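Long-range contacts in afamin (Homo sapiens, PDB 6FAK), which carries hydrophobic molecules in body fluids, binding vitamin E and keeping lipidated Wnt proteins soluble and active: residues F216-Q224 with L344-V353; K225-E233 with K270-I278. All coordinates share one frame; numbering follows the deposited sequence.

Interaction 1 (F216-Q224 with L344-V353); sequences FIYIAILSQ and LSIPELLRIV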
loop_
_atom_site.group_PDB
_atom_site.type_symbol
_atom_site.label_atom_id
_atom_site.label_comp_id
_atom_site.label_asym_id
_atom_site.label_seq_id
_atom_site.Cartn_x
_atom_site.Cartn_y
_atom_site.Cartn_z
ATOM N N PHE A 216 -9.631 6.800 -13.405
ATOM C CA PHE A 216 -9.238 5.830 -14.431
ATOM C C PHE A 216 -8.738 4.485 -13.871
ATOM O O PHE A 216 -9.002 3.414 -14.454
ATOM C CB PHE A 216 -8.319 6.464 -15.475
ATOM C CG PHE A 216 -9.078 7.304 -16.452
ATOM C CD1 PHE A 216 -9.582 8.566 -16.082
ATOM C CD2 PHE A 216 -9.401 6.821 -17.700
ATOM C CE1 PHE A 216 -10.324 9.342 -16.981
ATOM C CE2 PHE A 216 -10.162 7.583 -18.595
ATOM C CZ PHE A 216 -10.641 8.821 -18.245
ATOM N N ILE A 217 -8.115 4.555 -12.699
ATOM C CA ILE A 217 -7.732 3.361 -11.973
ATOM C C ILE A 217 -8.949 2.489 -11.677
ATOM O O ILE A 217 -8.873 1.302 -11.851
ATOM C CB ILE A 217 -7.020 3.672 -10.620
ATOM C CG1 ILE A 217 -5.680 4.320 -10.869
ATOM C CG2 ILE A 217 -6.825 2.394 -9.774
ATOM C CD1 ILE A 217 -5.016 4.774 -9.581
ATOM N N TYR A 218 -10.049 3.086 -11.211
ATOM C CA TYR A 218 -11.224 2.331 -10.812
ATOM C C TYR A 218 -11.952 1.804 -12.044
ATOM O O TYR A 218 -12.548 0.712 -12.026
ATOM C CB TYR A 218 -12.192 3.149 -9.895
ATOM C CG TYR A 218 -11.580 4.169 -8.922
ATOM C CD1 TYR A 218 -10.551 3.803 -8.039
ATOM C CD2 TYR A 218 -12.086 5.475 -8.831
ATOM C CE1 TYR A 218 -9.994 4.748 -7.156
ATOM C CE2 TYR A 218 -11.573 6.402 -7.925
ATOM C CZ TYR A 218 -10.509 6.049 -7.094
ATOM O OH TYR A 218 -9.960 7.001 -6.239
ATOM N N ILE A 219 -11.949 2.573 -13.127
ATOM C CA ILE A 219 -12.558 2.077 -14.370
ATOM C C ILE A 219 -11.803 0.844 -14.799
ATOM O O ILE A 219 -12.413 -0.191 -15.155
ATOM C CB ILE A 219 -12.565 3.119 -15.517
ATOM C CG1 ILE A 219 -13.470 4.320 -15.195
ATOM C CG2 ILE A 219 -13.030 2.448 -16.829
ATOM C CD1 ILE A 219 -13.164 5.569 -16.018
ATOM N N ALA A 220 -10.471 0.928 -14.772
ATOM C CA ALA A 220 -9.677 -0.209 -15.252
ATOM C C ALA A 220 -9.888 -1.449 -14.386
ATOM O O ALA A 220 -10.115 -2.485 -14.929
ATOM C CB ALA A 220 -8.198 0.125 -15.368
ATOM N N ILE A 221 -9.849 -1.318 -13.046
ATOM C CA ILE A 221 -9.986 -2.458 -12.128
ATOM C C ILE A 221 -11.389 -3.065 -12.187
ATOM O O ILE A 221 -11.549 -4.305 -12.246
ATOM C CB ILE A 221 -9.712 -2.060 -10.654
ATOM C CG1 ILE A 221 -8.227 -1.750 -10.439
ATOM C CG2 ILE A 221 -10.118 -3.186 -9.674
ATOM C CD1 ILE A 221 -7.951 -1.006 -9.133
ATOM N N LEU A 222 -12.412 -2.207 -12.095
ATOM C CA LEU A 222 -13.808 -2.708 -12.143
ATOM C C LEU A 222 -14.197 -3.380 -13.490
ATOM O O LEU A 222 -14.991 -4.356 -13.544
ATOM C CB LEU A 222 -14.749 -1.593 -11.742
ATOM C CG LEU A 222 -14.586 -1.011 -10.321
ATOM C CD1 LEU A 222 -15.424 0.219 -10.105
ATOM C CD2 LEU A 222 -14.988 -2.081 -9.299
ATOM N N SER A 223 -13.679 -2.829 -14.586
ATOM C CA SER A 223 -13.940 -3.395 -15.919
ATOM C C SER A 223 -13.260 -4.760 -16.100
ATOM O O SER A 223 -13.819 -5.660 -16.711
ATOM C CB SER A 223 -13.516 -2.416 -17.037
ATOM O OG SER A 223 -14.135 -1.139 -16.939
ATOM N N GLN A 224 -12.059 -4.925 -15.548
ATOM C CA GLN A 224 -11.400 -6.248 -15.516
ATOM C C GLN A 224 -12.135 -7.253 -14.658
ATOM O O GLN A 224 -12.271 -8.410 -15.042
ATOM C CB GLN A 224 -9.962 -6.168 -14.982
ATOM C CG GLN A 224 -8.935 -6.123 -16.051
ATOM C CD GLN A 224 -7.510 -6.166 -15.523
ATOM O OE1 GLN A 224 -7.237 -5.990 -14.321
ATOM N NE2 GLN A 224 -6.592 -6.357 -16.433
ATOM N N LEU A 344 -3.499 -7.972 -18.453
ATOM C CA LEU A 344 -2.670 -6.760 -18.292
ATOM C C LEU A 344 -2.765 -6.201 -16.890
ATOM O O LEU A 344 -3.817 -6.319 -16.213
ATOM C CB LEU A 344 -3.041 -5.672 -19.310
ATOM C CG LEU A 344 -2.876 -6.051 -20.789
ATOM C CD1 LEU A 344 -3.191 -4.906 -21.729
ATOM C CD2 LEU A 344 -1.507 -6.633 -21.099
ATOM N N SER A 345 -1.669 -5.603 -16.445
ATOM C CA SER A 345 -1.645 -4.886 -15.181
ATOM C C SER A 345 -2.415 -3.565 -15.273
ATOM O O SER A 345 -2.627 -3.041 -16.330
ATOM C CB SER A 345 -0.210 -4.608 -14.762
ATOM O OG SER A 345 0.381 -3.589 -15.533
ATOM N N ILE A 346 -2.801 -3.044 -14.125
ATOM C CA ILE A 346 -3.454 -1.757 -14.068
ATOM C C ILE A 346 -2.546 -0.641 -14.598
ATOM O O ILE A 346 -3.012 0.133 -15.417
ATOM C CB ILE A 346 -4.057 -1.455 -12.670
ATOM C CG1 ILE A 346 -5.007 -2.583 -12.195
ATOM C CG2 ILE A 346 -4.802 -0.138 -12.680
ATOM C CD1 ILE A 346 -6.153 -2.942 -13.131
ATOM N N PRO A 347 -1.253 -0.572 -14.184
ATOM C CA PRO A 347 -0.347 0.445 -14.759
ATOM C C PRO A 347 -0.160 0.333 -16.301
ATOM O O PRO A 347 -0.143 1.347 -16.992
ATOM C CB PRO A 347 0.983 0.222 -14.001
ATOM C CG PRO A 347 0.631 -0.497 -12.782
ATOM C CD PRO A 347 -0.656 -1.247 -13.019
ATOM N N GLU A 348 -0.124 -0.918 -16.819
ATOM C CA GLU A 348 -0.031 -1.150 -18.244
ATOM C C GLU A 348 -1.291 -0.605 -18.948
ATOM O O GLU A 348 -1.179 0.042 -19.939
ATOM C CB GLU A 348 0.204 -2.622 -18.613
ATOM C CG GLU A 348 0.456 -2.794 -20.137
ATOM C CD GLU A 348 1.746 -2.100 -20.631
ATOM O OE1 GLU A 348 2.705 -1.931 -19.835
ATOM O OE2 GLU A 348 1.833 -1.775 -21.839
ATOM N N LEU A 349 -2.467 -0.861 -18.401
ATOM C CA LEU A 349 -3.698 -0.322 -19.005
ATOM C C LEU A 349 -3.692 1.208 -19.025
ATOM O O LEU A 349 -4.084 1.786 -19.984
ATOM C CB LEU A 349 -4.911 -0.804 -18.271
ATOM C CG LEU A 349 -5.159 -2.305 -18.394
ATOM C CD1 LEU A 349 -6.142 -2.764 -17.358
ATOM C CD2 LEU A 349 -5.614 -2.673 -19.793
ATOM N N LEU A 350 -3.234 1.836 -17.939
ATOM C CA LEU A 350 -3.180 3.290 -17.900
ATOM C C LEU A 350 -2.130 3.867 -18.830
ATOM O O LEU A 350 -2.352 4.935 -19.359
ATOM C CB LEU A 350 -2.939 3.800 -16.471
ATOM C CG LEU A 350 -4.009 3.259 -15.505
ATOM C CD1 LEU A 350 -3.620 3.668 -14.087
ATOM C CD2 LEU A 350 -5.390 3.724 -15.864
ATOM N N ARG A 351 -0.981 3.180 -19.025
ATOM C CA ARG A 351 -0.039 3.585 -20.036
ATOM C C ARG A 351 -0.681 3.567 -21.463
ATOM O O ARG A 351 -0.496 4.507 -22.243
ATOM C CB ARG A 351 1.260 2.739 -19.993
ATOM C CG ARG A 351 2.108 3.035 -18.752
ATOM C CD ARG A 351 3.434 2.328 -18.864
ATOM N NE ARG A 351 3.326 0.907 -18.581
ATOM C CZ ARG A 351 3.455 0.308 -17.403
ATOM N NH1 ARG A 351 3.581 1.009 -16.291
ATOM N NH2 ARG A 351 3.404 -1.008 -17.329
ATOM N N ILE A 352 -1.427 2.508 -21.740
ATOM C CA ILE A 352 -2.144 2.360 -22.995
ATOM C C ILE A 352 -3.163 3.492 -23.205
ATOM O O ILE A 352 -3.252 4.063 -24.309
ATOM C CB ILE A 352 -2.741 0.915 -23.137
ATOM C CG1 ILE A 352 -1.556 -0.031 -23.372
ATOM C CG2 ILE A 352 -3.767 0.827 -24.280
ATOM C CD1 ILE A 352 -1.886 -1.479 -23.182
ATOM N N VAL A 353 -3.878 3.857 -22.151
ATOM C CA VAL A 353 -4.835 4.953 -22.254
ATOM C C VAL A 353 -4.101 6.252 -22.616
ATOM O O VAL A 353 -4.556 6.995 -23.515
ATOM C CB VAL A 353 -5.687 5.131 -20.987
ATOM C CG1 VAL A 353 -6.581 6.356 -21.125
ATOM C CG2 VAL A 353 -6.554 3.895 -20.689
HETATM O O HOH W 1 -4.695 -6.277 -13.453
#
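F216 meets L350 through its CB, which lies 4.0 Å from L350 CD2, while the ring leans out toward V353 and has the CD1 methyl of I219 over the centre of one face. One residue on, I217 lays its CG1 against L350 CD1 at 3.9 Å, the two branched chains slanting across each other, and both also touch F482 from a nearby loop. A220 is where the backbones come closest: its CA is 6.5 Å from the CA of I346, and its small CB fits against the CD1 methyls of I346 and L349. I221 then presents CG1 to I346 CD1 at 3.6 Å, the two side chains crossing at about a right angle. I346 is thus a knob in a hole formed by I217, A220, I221 and Q224; a chi2 of -55° folds its CD1 in between I221 and the Q224 amide. Q224 ends the walk with an extended chain whose NE2 donates to L344 O (2.8 Å, N-H...O 164°), the oxygen lying in the amide plane. NE2 also serves H341 O, and a water joins OE1 to L344 O, making a second link. Without this amide, as with an alanine here, L344 O and H341 O lose a shared donor, and a gap would probably open beside the I346 and L349 methyls. The segment axes pass 9.8 Å apart at 119°, a helix-helix crossing with a single knob-into-hole at I346 in the all-helical second albumin domain, with 216-224 belonging to its binding region for hydrophobic ligands.

Interaction 2 (K225-E233 with K270-I278); sequences KFPKIEFKE and KQDSISSKI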
loop_
_atom_site.group_PDB
_atom_site.type_symbol
_atom_site.label_atom_id
_atom_site.label_comp_id
_atom_site.label_asym_id
_atom_site.label_seq_id
_atom_site.Cartn_x
_atom_site.Cartn_y
_atom_site.Cartn_z
ATOM N N LYS A 225 -12.563 -6.813 -13.484
ATOM C CA LYS A 225 -13.227 -7.683 -12.529
ATOM C C LYS A 225 -14.646 -8.068 -12.941
ATOM O O LYS A 225 -15.069 -9.208 -12.707
ATOM C CB LYS A 225 -13.259 -7.000 -11.161
ATOM C CG LYS A 225 -13.712 -7.913 -10.033
ATOM C CD LYS A 225 -13.770 -7.135 -8.733
ATOM C CE LYS A 225 -14.068 -8.023 -7.526
ATOM N NZ LYS A 225 -12.786 -8.414 -6.866
ATOM N N PHE A 226 -15.381 -7.126 -13.535
ATOM C CA PHE A 226 -16.785 -7.339 -13.922
ATOM C C PHE A 226 -16.929 -7.077 -15.409
ATOM O O PHE A 226 -17.584 -6.128 -15.816
ATOM C CB PHE A 226 -17.712 -6.400 -13.142
ATOM C CG PHE A 226 -17.565 -6.497 -11.647
ATOM C CD1 PHE A 226 -17.688 -7.719 -11.000
ATOM C CD2 PHE A 226 -17.350 -5.363 -10.881
ATOM C CE1 PHE A 226 -17.552 -7.823 -9.628
ATOM C CE2 PHE A 226 -17.215 -5.449 -9.503
ATOM C CZ PHE A 226 -17.315 -6.692 -8.871
ATOM N N PRO A 227 -16.345 -7.935 -16.241
ATOM C CA PRO A 227 -16.305 -7.617 -17.657
ATOM C C PRO A 227 -17.658 -7.708 -18.365
ATOM O O PRO A 227 -17.757 -7.238 -19.486
ATOM C CB PRO A 227 -15.343 -8.650 -18.216
ATOM C CG PRO A 227 -15.411 -9.788 -17.278
ATOM C CD PRO A 227 -15.595 -9.167 -15.941
ATOM N N LYS A 228 -18.683 -8.258 -17.722
ATOM C CA LYS A 228 -20.023 -8.258 -18.326
ATOM C C LYS A 228 -20.867 -7.012 -17.977
ATOM O O LYS A 228 -21.960 -6.867 -18.487
ATOM C CB LYS A 228 -20.755 -9.577 -17.991
ATOM C CG LYS A 228 -21.551 -9.602 -16.702
ATOM C CD LYS A 228 -22.378 -10.886 -16.543
ATOM C CE LYS A 228 -23.877 -10.594 -16.377
ATOM N NZ LYS A 228 -24.553 -11.627 -15.548
ATOM N N ILE A 229 -20.368 -6.107 -17.130
ATOM C CA ILE A 229 -21.114 -4.907 -16.730
ATOM C C ILE A 229 -21.365 -3.958 -17.900
ATOM O O ILE A 229 -20.515 -3.850 -18.779
ATOM C CB ILE A 229 -20.336 -4.167 -15.599
ATOM C CG1 ILE A 229 -21.202 -3.142 -14.874
ATOM C CG2 ILE A 229 -19.056 -3.499 -16.142
ATOM C CD1 ILE A 229 -20.443 -2.527 -13.700
ATOM N N GLU A 230 -22.506 -3.258 -17.919
ATOM C CA GLU A 230 -22.772 -2.165 -18.917
ATOM C C GLU A 230 -22.061 -0.889 -18.557
ATOM O O GLU A 230 -21.944 -0.556 -17.364
ATOM C CB GLU A 230 -24.277 -1.868 -19.110
ATOM C CG GLU A 230 -24.817 -0.458 -18.729
ATOM C CD GLU A 230 -25.338 0.439 -19.888
ATOM O OE1 GLU A 230 -24.512 1.043 -20.671
ATOM O OE2 GLU A 230 -26.603 0.629 -19.957
ATOM N N PHE A 231 -21.665 -0.127 -19.580
ATOM C CA PHE A 231 -20.884 1.091 -19.378
ATOM C C PHE A 231 -21.547 2.065 -18.382
ATOM O O PHE A 231 -20.912 2.533 -17.451
ATOM C CB PHE A 231 -20.551 1.747 -20.716
ATOM C CG PHE A 231 -19.684 2.972 -20.596
ATOM C CD1 PHE A 231 -18.392 2.869 -20.118
ATOM C CD2 PHE A 231 -20.150 4.218 -20.967
ATOM C CE1 PHE A 231 -17.591 3.987 -19.993
ATOM C CE2 PHE A 231 -19.348 5.335 -20.858
ATOM C CZ PHE A 231 -18.064 5.216 -20.365
ATOM N N LYS A 232 -22.821 2.361 -18.578
ATOM C CA LYS A 232 -23.512 3.288 -17.708
ATOM C C LYS A 232 -23.506 2.843 -16.244
ATOM O O LYS A 232 -23.311 3.666 -15.347
ATOM C CB LYS A 232 -24.942 3.559 -18.207
ATOM C CG LYS A 232 -24.946 4.471 -19.386
ATOM C CD LYS A 232 -26.361 4.741 -19.923
ATOM C CE LYS A 232 -27.355 5.445 -18.978
ATOM N NZ LYS A 232 -27.086 6.878 -18.704
ATOM N N GLU A 233 -23.743 1.550 -15.994
ATOM C CA GLU A 233 -23.721 0.991 -14.646
ATOM C C GLU A 233 -22.284 1.055 -14.042
ATOM O O GLU A 233 -22.148 1.389 -12.891
ATOM C CB GLU A 233 -24.210 -0.450 -14.638
ATOM C CG GLU A 233 -24.485 -1.004 -13.264
ATOM C CD GLU A 233 -25.584 -0.229 -12.533
ATOM O OE1 GLU A 233 -26.739 -0.201 -13.026
ATOM O OE2 GLU A 233 -25.291 0.359 -11.468
ATOM N N LYS A 270 -27.288 -5.353 -7.868
ATOM C CA LYS A 270 -27.331 -5.654 -9.303
ATOM C C LYS A 270 -26.451 -6.848 -9.650
ATOM O O LYS A 270 -25.875 -6.899 -10.735
ATOM C CB LYS A 270 -26.924 -4.427 -10.100
ATOM C CG LYS A 270 -27.790 -3.232 -9.755
ATOM C CD LYS A 270 -27.547 -2.061 -10.672
ATOM C CE LYS A 270 -28.589 -0.969 -10.454
ATOM N NZ LYS A 270 -28.312 -0.216 -9.203
ATOM N N GLN A 271 -26.383 -7.814 -8.725
ATOM C CA GLN A 271 -25.606 -9.058 -8.883
ATOM C C GLN A 271 -25.751 -9.637 -10.290
ATOM O O GLN A 271 -24.746 -9.804 -10.993
ATOM C CB GLN A 271 -26.023 -10.093 -7.824
ATOM C CG GLN A 271 -25.164 -11.353 -7.788
ATOM C CD GLN A 271 -25.044 -11.958 -6.395
ATOM O OE1 GLN A 271 -23.969 -12.412 -5.997
ATOM N NE2 GLN A 271 -26.145 -11.961 -5.647
ATOM N N ASP A 272 -26.994 -9.909 -10.703
ATOM C CA ASP A 272 -27.292 -10.190 -12.116
ATOM C C ASP A 272 -27.163 -8.878 -12.907
ATOM O O ASP A 272 -27.719 -7.848 -12.511
ATOM C CB ASP A 272 -28.691 -10.800 -12.295
ATOM C CG ASP A 272 -29.008 -11.127 -13.761
ATOM O OD1 ASP A 272 -28.951 -12.323 -14.135
ATOM O OD2 ASP A 272 -29.300 -10.185 -14.541
ATOM N N SER A 273 -26.447 -8.944 -14.031
ATOM C CA SER A 273 -26.023 -7.773 -14.817
ATOM C C SER A 273 -24.824 -7.007 -14.213
ATOM O O SER A 273 -24.643 -5.821 -14.484
ATOM C CB SER A 273 -27.207 -6.826 -15.120
ATOM O OG SER A 273 -27.485 -5.953 -14.039
ATOM N N ILE A 274 -24.031 -7.686 -13.384
ATOM C CA ILE A 274 -22.688 -7.215 -12.983
ATOM C C ILE A 274 -21.725 -8.405 -12.909
ATOM O O ILE A 274 -20.707 -8.415 -13.599
ATOM C CB ILE A 274 -22.665 -6.414 -11.629
ATOM C CG1 ILE A 274 -23.284 -5.016 -11.815
ATOM C CG2 ILE A 274 -21.239 -6.267 -11.085
ATOM C CD1 ILE A 274 -23.241 -4.095 -10.610
ATOM N N SER A 275 -22.030 -9.379 -12.051
ATOM C CA SER A 275 -21.111 -10.476 -11.776
ATOM C C SER A 275 -21.822 -11.809 -11.591
ATOM O O SER A 275 -23.036 -11.875 -11.410
ATOM C CB SER A 275 -20.286 -10.162 -10.527
ATOM O OG SER A 275 -19.146 -11.008 -10.409
ATOM N N SER A 276 -21.023 -12.866 -11.681
ATOM C CA SER A 276 -21.443 -14.234 -11.451
ATOM C C SER A 276 -20.764 -14.856 -10.220
ATOM O O SER A 276 -21.318 -15.788 -9.637
ATOM C CB SER A 276 -21.107 -15.051 -12.701
ATOM O OG SER A 276 -21.764 -16.298 -12.701
ATOM N N LYS A 277 -19.590 -14.335 -9.825
ATOM C CA LYS A 277 -18.705 -14.976 -8.840
ATOM C C LYS A 277 -18.659 -14.267 -7.469
ATOM O O LYS A 277 -17.577 -14.126 -6.884
ATOM C CB LYS A 277 -17.274 -15.039 -9.399
ATOM C CG LYS A 277 -17.102 -15.792 -10.705
ATOM C CD LYS A 277 -15.634 -16.156 -10.902
ATOM C CE LYS A 277 -15.350 -16.784 -12.252
ATOM N NZ LYS A 277 -16.169 -17.999 -12.491
ATOM N N ILE A 278 -19.813 -13.833 -6.954
ATOM C CA ILE A 278 -19.867 -13.073 -5.684
ATOM C C ILE A 278 -21.118 -13.372 -4.827
ATOM O O ILE A 278 -21.600 -12.502 -4.093
ATOM C CB ILE A 278 -19.768 -11.537 -5.950
ATOM C CG1 ILE A 278 -20.831 -11.095 -6.969
ATOM C CG2 ILE A 278 -18.369 -11.141 -6.426
ATOM C CD1 ILE A 278 -21.238 -9.644 -6.845
HETATM O O HOH W 2 -18.935 -9.366 -15.063
HETATM O O HOH W 3 -24.484 -3.700 -15.829
#
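Chi1 of I274 (-73°) sets CG2 anti to the backbone N, and that of F226 (-55°) swings its ring away from its own carbonyl carbon, so that methyl and ring meet as a CH-pi contact. I274 CG2 stands 3.9 Å from the centroid of the F226 ring, 18° off its normal; K225 CG lies over the opposite face toward the rim, so aliphatic carbons flank the ring on both faces. S275 adds its CB obliquely, 3.6 Å from F226 CD1. I229 runs side by side with I274 and brings CG1 to 4.1 Å from I274 CG1. The result is a small apolar patch centred on I274, where the type I turn F226-I229, linking helices 216-225 and 231-250 of the second albumin domain, meets the loop between helices 253-268 and 288-295; both segments lie in the region that binds hydrophobic ligands. Waters stitch the two backbones together: one accepts from K228 N and donates to I274 O, another accepts from E230 N and donates to S273 O. K228 arches over this seam, its CG 3.4 Å from I274 O, and a bend at chi3 carries the ammonium toward the S273 backbone, with D272 OD1 4.7 Å from K228 NZ. At the far end the E233 carboxylate rests on the aliphatic part of K270, E233 OE1 being 3.1 Å from K270 CD. The salt bridge from E233 OE2 to K270 NZ is long, 3.8 Å, and the stronger partner of OE2 is H266, which donates to it from NE2.

Both contacts belong to the second albumin domain, with centres about 17 Å apart on the same side of the chain's centre. Along the chain the order is 216-224, 225-233, 270-278, 344-353, so interaction 2 falls between the two halves of interaction 1. The first segments adjoin: helix 216-225 carries interaction 1, then the turn leading to helix 231-250 carries interaction 2. One short helix and its following turn are thereby tied both to helix 346-363 and to the loop ahead of helix 288-295. Segments 216-224, 225-233 and 270-278 lie in the region that binds hydrophobic ligands; 344-353 joins it from helix 346-363, where I346 and L350 line a pocket holding a bound polyether.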